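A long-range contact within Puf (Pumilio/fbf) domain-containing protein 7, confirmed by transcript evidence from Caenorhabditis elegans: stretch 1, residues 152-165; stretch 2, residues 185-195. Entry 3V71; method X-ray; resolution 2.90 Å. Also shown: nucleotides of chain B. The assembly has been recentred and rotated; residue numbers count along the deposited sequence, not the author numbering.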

ATOM      1  N   VAL A 152      10.136   7.712  -1.869  1.00 69.88           N
ATOM      2  CA  VAL A 152      10.054   9.079  -1.376  1.00 79.93           C
ATOM      3  C   VAL A 152       9.190   9.154  -0.119  1.00 86.98           C
ATOM      4  O   VAL A 152       9.625   9.632   0.924  1.00 84.15           O
ATOM      5  CB  VAL A 152       9.458  10.010  -2.431  1.00 83.23           C
ATOM      6  CG1 VAL A 152       9.021  11.343  -1.792  1.00 81.41           C
ATOM      7  CG2 VAL A 152      10.441  10.215  -3.568  1.00 77.64           C
ATOM      8  N   VAL A 153       7.955   8.681  -0.248  1.00 87.98           N
ATOM      9  CA  VAL A 153       7.018   8.598   0.856  1.00 82.56           C
ATOM     10  C   VAL A 153       7.581   7.779   2.005  1.00 84.71           C
ATOM     11  O   VAL A 153       7.690   8.263   3.128  1.00 92.38           O
ATOM     12  CB  VAL A 153       5.695   7.942   0.395  1.00 82.93           C
ATOM     13  CG1 VAL A 153       4.905   7.419   1.579  1.00 76.07           C
ATOM     14  CG2 VAL A 153       4.870   8.919  -0.429  1.00 81.24           C
ATOM     15  N   LYS A 154       7.945   6.536   1.713  1.00 84.19           N
ATOM     16  CA  LYS A 154       8.236   5.559   2.758  1.00 89.40           C
ATOM     17  C   LYS A 154       9.531   5.811   3.537  1.00 91.46           C
ATOM     18  O   LYS A 154       9.926   4.982   4.354  1.00 96.99           O
ATOM     19  CB  LYS A 154       8.182   4.118   2.202  1.00 86.87           C
ATOM     20  CG  LYS A 154       9.395   3.686   1.350  1.00 99.77           C
ATOM     21  CD  LYS A 154       9.054   2.520   0.379  1.00105.06           C
ATOM     22  CE  LYS A 154      10.279   2.049  -0.438  1.00 95.15           C
ATOM     23  NZ  LYS A 154       9.922   1.288  -1.691  1.00 87.98           N
ATOM     24  N   GLN A 155      10.189   6.944   3.308  1.00 90.04           N
ATOM     25  CA  GLN A 155      11.397   7.233   4.081  1.00 94.43           C
ATOM     26  C   GLN A 155      11.993   8.629   3.925  1.00 92.26           C
ATOM     27  O   GLN A 155      13.163   8.842   4.224  1.00 93.50           O
ATOM     28  CB  GLN A 155      12.473   6.177   3.826  1.00 95.72           C
ATOM     29  CG  GLN A 155      13.208   6.341   2.522  1.00 94.43           C
ATOM     30  CD  GLN A 155      14.585   5.706   2.572  1.00107.36           C
ATOM     31  OE1 GLN A 155      14.784   4.585   2.096  1.00110.04           O
ATOM     32  NE2 GLN A 155      15.547   6.418   3.161  1.00103.41           N
ATOM     33  N   LEU A 156      11.190   9.580   3.470  1.00 93.94           N
ATOM     34  CA  LEU A 156      11.578  10.985   3.508  1.00 92.77           C
ATOM     35  C   LEU A 156      10.574  11.802   4.322  1.00 98.41           C
ATOM     36  O   LEU A 156       9.386  11.470   4.375  1.00101.69           O
ATOM     37  CB  LEU A 156      11.709  11.555   2.092  1.00 95.60           C
ATOM     38  CG  LEU A 156      13.061  11.363   1.398  1.00 97.41           C
ATOM     39  CD1 LEU A 156      13.085  12.039   0.035  1.00 89.25           C
ATOM     40  CD2 LEU A 156      14.179  11.902   2.275  1.00104.23           C
ATOM     41  N   PRO A 157      11.052  12.874   4.969  1.00100.72           N
ATOM     42  CA  PRO A 157      10.189  13.775   5.743  1.00100.44           C
ATOM     43  C   PRO A 157       9.038  14.348   4.914  1.00 96.36           C
ATOM     44  O   PRO A 157       9.226  14.766   3.772  1.00 96.31           O
ATOM     45  CB  PRO A 157      11.149  14.887   6.191  1.00100.97           C
ATOM     46  CG  PRO A 157      12.355  14.753   5.309  1.00107.43           C
ATOM     47  CD  PRO A 157      12.462  13.290   5.017  1.00103.35           C
ATOM     48  N   VAL A 158       7.856  14.381   5.517  1.00 90.72           N
ATOM     49  CA  VAL A 158       6.622  14.687   4.803  1.00 94.66           C
ATOM     50  C   VAL A 158       6.514  16.103   4.217  1.00 95.71           C
ATOM     51  O   VAL A 158       5.584  16.395   3.460  1.00 97.99           O
ATOM     52  CB  VAL A 158       5.393  14.393   5.691  1.00 98.55           C
ATOM     53  CG1 VAL A 158       4.115  14.366   4.849  1.00 91.75           C
ATOM     54  CG2 VAL A 158       5.581  13.063   6.419  1.00 97.63           C
ATOM     55  N   ASP A 159       7.449  16.983   4.555  1.00 97.65           N
ATOM     56  CA  ASP A 159       7.448  18.321   3.961  1.00103.38           C
ATOM     57  C   ASP A 159       8.085  18.258   2.580  1.00102.07           C
ATOM     58  O   ASP A 159       7.821  19.099   1.711  1.00 96.70           O
ATOM     59  CB  ASP A 159       8.189  19.319   4.851  1.00102.70           C
ATOM     60  CG  ASP A 159       9.151  18.640   5.800  1.00111.47           C
ATOM     61  OD1 ASP A 159       9.314  17.405   5.688  1.00110.38           O
ATOM     62  OD2 ASP A 159       9.745  19.334   6.653  1.00118.51           O
ATOM     63  N   MET A 160       8.921  17.239   2.392  1.00101.46           N
ATOM     64  CA  MET A 160       9.517  16.950   1.095  1.00100.96           C
ATOM     65  C   MET A 160       8.430  16.633   0.075  1.00105.20           C
ATOM     66  O   MET A 160       8.473  17.105  -1.061  1.00107.02           O
ATOM     67  CB  MET A 160      10.462  15.757   1.204  1.00 98.10           C
ATOM     68  CG  MET A 160      11.658  15.965   2.121  1.00106.61           C
ATOM     69  SD  MET A 160      13.003  16.909   1.371  1.00113.96           S
ATOM     70  CE  MET A 160      14.405  16.163   2.197  1.00107.06           C
ATOM     71  N   TRP A 161       7.449  15.834   0.485  1.00 96.57           N
ATOM     72  CA  TRP A 161       6.449  15.358  -0.453  1.00 90.82           C
ATOM     73  C   TRP A 161       5.019  15.779  -0.167  1.00 94.50           C
ATOM     74  O   TRP A 161       4.070  15.077  -0.520  1.00 95.29           O
ATOM     75  CB  TRP A 161       6.519  13.851  -0.564  1.00 94.00           C
ATOM     76  CG  TRP A 161       6.690  13.128   0.718  1.00 88.73           C
ATOM     77  CD1 TRP A 161       7.851  12.936   1.400  1.00 91.26           C
ATOM     78  CD2 TRP A 161       5.676  12.436   1.447  1.00 84.93           C
ATOM     79  NE1 TRP A 161       7.623  12.178   2.521  1.00 88.82           N
ATOM     80  CE2 TRP A 161       6.292  11.855   2.573  1.00 88.00           C
ATOM     81  CE3 TRP A 161       4.302  12.255   1.263  1.00 79.92           C
ATOM     82  CZ2 TRP A 161       5.586  11.111   3.513  1.00 88.64           C
ATOM     83  CZ3 TRP A 161       3.600  11.515   2.196  1.00 79.08           C
ATOM     84  CH2 TRP A 161       4.242  10.952   3.307  1.00 81.96           C
ATOM     85  N   THR A 162       4.864  16.933   0.457  1.00 96.75           N
ATOM     86  CA  THR A 162       3.544  17.493   0.659  1.00 96.18           C
ATOM     87  C   THR A 162       2.913  17.771  -0.703  1.00 95.64           C
ATOM     88  O   THR A 162       1.702  17.641  -0.874  1.00 94.90           O
ATOM     89  CB  THR A 162       3.636  18.782   1.482  1.00 98.48           C
ATOM     90  OG1 THR A 162       4.348  18.511   2.696  1.00 97.72           O
ATOM     91  CG2 THR A 162       2.251  19.319   1.809  1.00 95.27           C
ATOM     92  N   PHE A 163       3.745  18.137  -1.676  1.00 98.27           N
ATOM     93  CA  PHE A 163       3.272  18.424  -3.030  1.00 99.13           C
ATOM     94  C   PHE A 163       2.476  17.245  -3.575  1.00 95.57           C
ATOM     95  O   PHE A 163       1.570  17.415  -4.401  1.00 91.77           O
ATOM     96  CB  PHE A 163       4.448  18.712  -3.971  1.00 87.97           C
ATOM     97  CG  PHE A 163       5.154  17.480  -4.438  1.00 93.98           C
ATOM     98  CD1 PHE A 163       4.696  16.779  -5.545  1.00 97.52           C
ATOM     99  CD2 PHE A 163       6.267  17.002  -3.763  1.00 92.65           C
ATOM    100  CE1 PHE A 163       5.340  15.627  -5.973  1.00 94.77           C
ATOM    101  CE2 PHE A 163       6.914  15.854  -4.186  1.00 94.28           C
ATOM    102  CZ  PHE A 163       6.450  15.164  -5.292  1.00 90.59           C
ATOM    103  N   PHE A 164       2.828  16.050  -3.107  1.00 88.57           N
ATOM    104  CA  PHE A 164       2.194  14.828  -3.568  1.00 89.15           C
ATOM    105  C   PHE A 164       0.829  14.608  -2.922  1.00 99.01           C
ATOM    106  O   PHE A 164      -0.129  14.178  -3.578  1.00 95.37           O
ATOM    107  CB  PHE A 164       3.090  13.629  -3.303  1.00 92.55           C
ATOM    108  CG  PHE A 164       2.522  12.348  -3.814  1.00 97.31           C
ATOM    109  CD1 PHE A 164       2.059  12.258  -5.117  1.00 94.80           C
ATOM    110  CD2 PHE A 164       2.437  11.234  -2.995  1.00 92.93           C
ATOM    111  CE1 PHE A 164       1.522  11.086  -5.592  1.00 94.35           C
ATOM    112  CE2 PHE A 164       1.901  10.057  -3.466  1.00 91.00           C
ATOM    113  CZ  PHE A 164       1.444   9.982  -4.768  1.00 93.94           C
ATOM    114  N   VAL A 165       0.750  14.899  -1.629  1.00104.41           N
ATOM    115  CA  VAL A 165      -0.520  14.886  -0.915  1.00 97.20           C
ATOM    116  C   VAL A 165      -1.513  15.859  -1.545  1.00 96.08           C
ATOM    117  O   VAL A 165      -2.680  15.526  -1.742  1.00 96.33           O
ATOM    118  CB  VAL A 165      -0.324  15.257   0.554  1.00 93.02           C
ATOM    119  CG1 VAL A 165      -1.667  15.533   1.209  1.00100.49           C
ATOM    120  CG2 VAL A 165       0.421  14.155   1.272  1.00 89.88           C
ATOM    121  N   ARG A 185      -1.252   0.020  -3.211  1.00 87.62           N
ATOM    122  CA  ARG A 185      -0.262  -0.130  -2.141  1.00 82.68           C
ATOM    123  C   ARG A 185       0.389   1.200  -1.749  1.00 79.34           C
ATOM    124  O   ARG A 185       0.768   1.396  -0.597  1.00 73.75           O
ATOM    125  CB  ARG A 185       0.804  -1.155  -2.530  1.00 78.75           C
ATOM    126  CG  ARG A 185       1.942  -1.285  -1.522  1.00 86.27           C
ATOM    127  CD  ARG A 185       2.945  -2.360  -1.931  1.00 85.65           C
ATOM    128  NE  ARG A 185       4.187  -2.279  -1.170  1.00 89.55           N
ATOM    129  CZ  ARG A 185       4.488  -3.048  -0.126  1.00 94.26           C
ATOM    130  NH1 ARG A 185       3.631  -3.972   0.293  1.00 83.68           N
ATOM    131  NH2 ARG A 185       5.657  -2.893   0.497  1.00 94.84           N
ATOM    132  N   LEU A 186       0.514   2.112  -2.704  1.00 77.87           N
ATOM    133  CA  LEU A 186       1.047   3.435  -2.412  1.00 77.42           C
ATOM    134  C   LEU A 186       0.166   4.183  -1.415  1.00 79.85           C
ATOM    135  O   LEU A 186       0.661   4.742  -0.429  1.00 76.38           O
ATOM    136  CB  LEU A 186       1.181   4.260  -3.692  1.00 81.22           C
ATOM    137  CG  LEU A 186       1.685   5.692  -3.480  1.00 87.43           C
ATOM    138  CD1 LEU A 186       3.132   5.709  -2.957  1.00 84.34           C
ATOM    139  CD2 LEU A 186       1.557   6.499  -4.762  1.00 85.80           C
ATOM    140  N   VAL A 187      -1.139   4.191  -1.688  1.00 81.88           N
ATOM    141  CA  VAL A 187      -2.117   4.866  -0.843  1.00 78.64           C
ATOM    142  C   VAL A 187      -2.072   4.328   0.579  1.00 76.37           C
ATOM    143  O   VAL A 187      -2.108   5.093   1.543  1.00 75.36           O
ATOM    144  CB  VAL A 187      -3.543   4.689  -1.373  1.00 78.66           C
ATOM    145  CG1 VAL A 187      -4.479   5.596  -0.611  1.00 80.01           C
ATOM    146  CG2 VAL A 187      -3.606   4.995  -2.855  1.00 78.20           C
ATOM    147  N   GLN A 188      -2.000   3.008   0.703  1.00 69.18           N
ATOM    148  CA  GLN A 188      -1.841   2.377   2.005  1.00 72.31           C
ATOM    149  C   GLN A 188      -0.611   2.908   2.727  1.00 78.37           C
ATOM    150  O   GLN A 188      -0.679   3.286   3.897  1.00 79.02           O
ATOM    151  CB  GLN A 188      -1.733   0.862   1.851  1.00 76.76           C
ATOM    152  CG  GLN A 188      -2.914   0.235   1.122  1.00 81.02           C
ATOM    153  CD  GLN A 188      -2.814  -1.273   1.036  1.00 83.01           C
ATOM    154  OE1 GLN A 188      -3.033  -1.869  -0.029  1.00 84.36           O
ATOM    155  NE2 GLN A 188      -2.482  -1.906   2.159  1.00 80.18           N
ATOM    156  N   GLN A 189       0.513   2.939   2.015  1.00 81.75           N
ATOM    157  CA  GLN A 189       1.788   3.358   2.582  1.00 74.09           C
ATOM    158  C   GLN A 189       1.794   4.820   2.971  1.00 73.97           C
ATOM    159  O   GLN A 189       2.349   5.176   4.007  1.00 76.62           O
ATOM    160  CB  GLN A 189       2.924   3.097   1.601  1.00 81.71           C
ATOM    161  CG  GLN A 189       3.247   1.632   1.392  1.00 85.88           C
ATOM    162  CD  GLN A 189       4.154   1.418   0.198  1.00 90.76           C
ATOM    163  OE1 GLN A 189       4.247   2.271  -0.689  1.00 89.88           O
ATOM    164  NE2 GLN A 189       4.833   0.278   0.171  1.00 99.84           N
ATOM    165  N   VAL A 190       1.205   5.670   2.133  1.00 67.40           N
ATOM    166  CA  VAL A 190       1.103   7.093   2.453  1.00 74.32           C
ATOM    167  C   VAL A 190       0.365   7.305   3.768  1.00 81.94           C
ATOM    168  O   VAL A 190       0.788   8.097   4.618  1.00 80.15           O
ATOM    169  CB  VAL A 190       0.344   7.870   1.377  1.00 76.30           C
ATOM    170  CG1 VAL A 190      -0.007   9.265   1.889  1.00 76.25           C
ATOM    171  CG2 VAL A 190       1.160   7.952   0.113  1.00 80.17           C
ATOM    172  N   ILE A 191      -0.754   6.600   3.911  1.00 77.31           N
ATOM    173  CA  ILE A 191      -1.548   6.628   5.122  1.00 75.99           C
ATOM    174  C   ILE A 191      -0.734   6.135   6.302  1.00 77.92           C
ATOM    175  O   ILE A 191      -0.584   6.831   7.300  1.00 82.89           O
ATOM    176  CB  ILE A 191      -2.792   5.750   4.967  1.00 80.21           C
ATOM    177  CG1 ILE A 191      -3.800   6.436   4.049  1.00 80.58           C
ATOM    178  CG2 ILE A 191      -3.416   5.447   6.321  1.00 78.89           C
ATOM    179  CD1 ILE A 191      -5.008   5.598   3.771  1.00 81.99           C
ATOM    180  N   ASP A 192      -0.211   4.924   6.185  1.00 77.20           N
ATOM    181  CA  ASP A 192       0.642   4.370   7.222  1.00 84.47           C
ATOM    182  C   ASP A 192       1.635   5.425   7.724  1.00 91.53           C
ATOM    183  O   ASP A 192       1.928   5.513   8.917  1.00 94.02           O
ATOM    184  CB  ASP A 192       1.397   3.167   6.667  1.00 83.53           C
ATOM    185  CG  ASP A 192       1.870   2.230   7.752  1.00 95.01           C
ATOM    186  OD1 ASP A 192       2.221   2.727   8.844  1.00 96.39           O
ATOM    187  OD2 ASP A 192       1.877   0.999   7.520  1.00 99.41           O
ATOM    188  N   ARG A 193       2.120   6.238   6.792  1.00 89.00           N
ATOM    189  CA  ARG A 193       3.197   7.187   7.027  1.00 89.73           C
ATOM    190  C   ARG A 193       2.699   8.432   7.756  1.00 92.20           C
ATOM    191  O   ARG A 193       3.357   8.934   8.670  1.00 98.09           O
ATOM    192  CB  ARG A 193       3.818   7.569   5.675  1.00 91.45           C
ATOM    193  CG  ARG A 193       5.215   8.178   5.709  1.00 92.60           C
ATOM    194  CD  ARG A 193       6.270   7.178   6.176  1.00 97.60           C
ATOM    195  NE  ARG A 193       7.636   7.675   5.986  1.00104.78           N
ATOM    196  CZ  ARG A 193       8.142   8.752   6.584  1.00101.73           C
ATOM    197  NH1 ARG A 193       7.397   9.473   7.414  1.00105.39           N
ATOM    198  NH2 ARG A 193       9.395   9.116   6.345  1.00 98.87           N
ATOM    199  N   LEU A 194       1.533   8.928   7.350  1.00 87.21           N
ATOM    200  CA  LEU A 194       0.957  10.133   7.943  1.00 88.54           C
ATOM    201  C   LEU A 194       0.411   9.912   9.353  1.00 94.06           C
ATOM    202  O   LEU A 194       0.370  10.837  10.163  1.00 97.63           O
ATOM    203  CB  LEU A 194      -0.164  10.669   7.060  1.00 83.76           C
ATOM    204  CG  LEU A 194       0.265  11.265   5.726  1.00 84.69           C
ATOM    205  CD1 LEU A 194      -0.963  11.651   4.914  1.00 78.88           C
ATOM    206  CD2 LEU A 194       1.197  12.459   5.945  1.00 78.78           C
ATOM    207  N   ALA A 195      -0.015   8.686   9.634  1.00 93.90           N
ATOM    208  CA  ALA A 195      -0.676   8.360  10.888  1.00 91.23           C
ATOM    209  C   ALA A 195       0.254   7.656  11.869  1.00100.19           C
ATOM    210  O   ALA A 195      -0.192   7.098  12.871  1.00104.85           O
ATOM    211  CB  ALA A 195      -1.894   7.497  10.612  1.00 91.86           C
TER
ATOM    212  P     C B   9       3.841  -5.527  -7.627  1.00 97.09           P
ATOM    213  OP1   C B   9       4.612  -4.658  -8.562  1.00 90.74           O
ATOM    214  OP2   C B   9       3.581  -6.949  -8.009  1.00 90.01           O
ATOM    215  O5'   C B   9       4.499  -5.471  -6.189  1.00 89.74           O
ATOM    216  C5'   C B   9       5.661  -4.697  -5.962  1.00 98.49           C
ATOM    217  C4'   C B   9       6.040  -4.700  -4.509  1.00 99.05           C
ATOM    218  O4'   C B   9       4.847  -4.907  -3.697  1.00 89.75           O
ATOM    219  C3'   C B   9       6.975  -5.817  -4.065  1.00104.74           C
ATOM    220  O3'   C B   9       8.349  -5.590  -4.402  1.00 86.13           O
ATOM    221  C2'   C B   9       6.687  -5.878  -2.567  1.00 93.13           C
ATOM    222  O2'   C B   9       7.265  -4.765  -1.899  1.00 90.76           O
ATOM    223  C1'   C B   9       5.168  -5.690  -2.565  1.00 91.33           C
ATOM    224  N1    C B   9       4.453  -6.990  -2.666  1.00 97.20           N
ATOM    225  C2    C B   9       4.013  -7.647  -1.503  1.00 93.20           C
ATOM    226  O2    C B   9       4.200  -7.131  -0.388  1.00 92.92           O
ATOM    227  N3    C B   9       3.385  -8.844  -1.620  1.00 83.90           N
ATOM    228  C4    C B   9       3.193  -9.389  -2.825  1.00 89.10           C
ATOM    229  N4    C B   9       2.571 -10.572  -2.896  1.00 92.73           N
ATOM    230  C5    C B   9       3.626  -8.746  -4.020  1.00 89.04           C
ATOM    231  C6    C B   9       4.247  -7.567  -3.891  1.00 94.68           C
ATOM    232  P     U B   8      -0.395  -9.226  -7.607  1.00 94.02           P
ATOM    233  OP1   U B   8      -0.027  -9.663  -8.972  1.00 95.36           O
ATOM    234  OP2   U B   8      -0.172 -10.158  -6.469  1.00 77.83           O
ATOM    235  O5'   U B   8       0.268  -7.816  -7.285  1.00 85.21           O
ATOM    236  C5'   U B   8      -0.243  -6.619  -7.854  1.00 82.02           C
ATOM    237  C4'   U B   8       0.069  -5.426  -6.987  1.00 85.58           C
ATOM    238  O4'   U B   8      -0.758  -5.458  -5.796  1.00 85.73           O
ATOM    239  C3'   U B   8       1.490  -5.347  -6.450  1.00 87.56           C
ATOM    240  O3'   U B   8       2.412  -4.821  -7.397  1.00 82.36           O
ATOM    241  C2'   U B   8       1.328  -4.484  -5.199  1.00 87.61           C
ATOM    242  O2'   U B   8       1.254  -3.107  -5.542  1.00 93.98           O
ATOM    243  C1'   U B   8      -0.047  -4.923  -4.698  1.00 81.44           C
ATOM    244  N1    U B   8       0.040  -5.955  -3.641  1.00 79.98           N
ATOM    245  C2    U B   8       0.263  -5.515  -2.347  1.00 80.00           C
ATOM    246  O2    U B   8       0.404  -4.338  -2.063  1.00 78.14           O
ATOM    247  N3    U B   8       0.322  -6.504  -1.394  1.00 76.74           N
ATOM    248  C4    U B   8       0.173  -7.862  -1.605  1.00 76.46           C
ATOM    249  O4    U B   8       0.252  -8.625  -0.642  1.00 77.51           O
ATOM    250  C5    U B   8      -0.066  -8.242  -2.968  1.00 71.59           C
ATOM    251  C6    U B   8      -0.128  -7.296  -3.916  1.00 76.40           C

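This is an apolar packing contact between one face of a helix, residues 185-194, and a segment that leaves one helix, turns and enters another, with the long side chain of Arg 193 laid across the turn and no hydrogen bond joining the two stretches.

The helix of stretch 2 presents its residues at the spacing its own backbone dictates. Leu 186, Val 190 and Leu 194 follow one another at four-residue intervals, tied by the bonds from Val 190 N to Leu 186 O and from Leu 194 N to Val 190 O, so their side chains form a row along the helix. Gln 189 and Arg 193 make a second row beside it, while Val 187 and Ile 191 point away from this contact. Together the two stretches bury 537 Å², counting both sides.

At one end of the row, Phe 164 meets Leu 186. The CA-to-CB bond of Phe 164 points toward the other stretch, and with chi1 t the ring edge reaches the helix: CZ lies 3.5 Å from Leu 186 CD2, and CE2 lies 4.2 Å from Val 190 CG2. Leu 186 starts sideways at its CB, but its branched end comes nearer. Val 153, close to the end of its helix, fills the space beside them. Its CG2 is 3.9 Å from Val 190 CG2 and 4.4 Å from Leu 186 CD1. Where the backbones run this close, with the CA atoms of Val 153 and Val 190 only 6.3 Å apart, two compact valines fit well.

Farther along, Trp 161 packs beside Val 190, Arg 193 and Leu 194. It sits at the N-cap position of the second helix, and its indole makes a nearly straight hydrogen bond within its own stretch, from NE1 to Leu 156 O, 2.7 Å long. With NE1 bonded there, the six-membered ring lies beside the other helix: CZ3 is 4.3 Å from Val 190 CG1, and CZ2 is 3.7 Å from Arg 193 CG. Val 158 closes this end, with CG1 3.7 Å from Leu 194 CD2. Leu 194, like Leu 186, leaves the backbone sideways and brings its end inward.

Arg 193 has the most area covered by the opposite stretch, 113 Å². Its methylene portion packs against the Trp 161 edge, and its side chain, bent at chi2 (p), carries the guanidinium to the backbone of the turn, around Lys 154 and Gln 155. Two carbonyl oxygens lie close, Val 153 O at 2.9 Å from Arg 193 NE and Leu 156 O at 3.1 Å from Arg 193 NH2, but poor angles keep either from counting as a hydrogen bond. Arginine suits this border because its aliphatic part can pack against the indole while its charged end lies near backbone carbonyls. The rule to read here is a row of branched aliphatics packed against valines and two aromatic rings, with one long amphipathic side chain covering the turn.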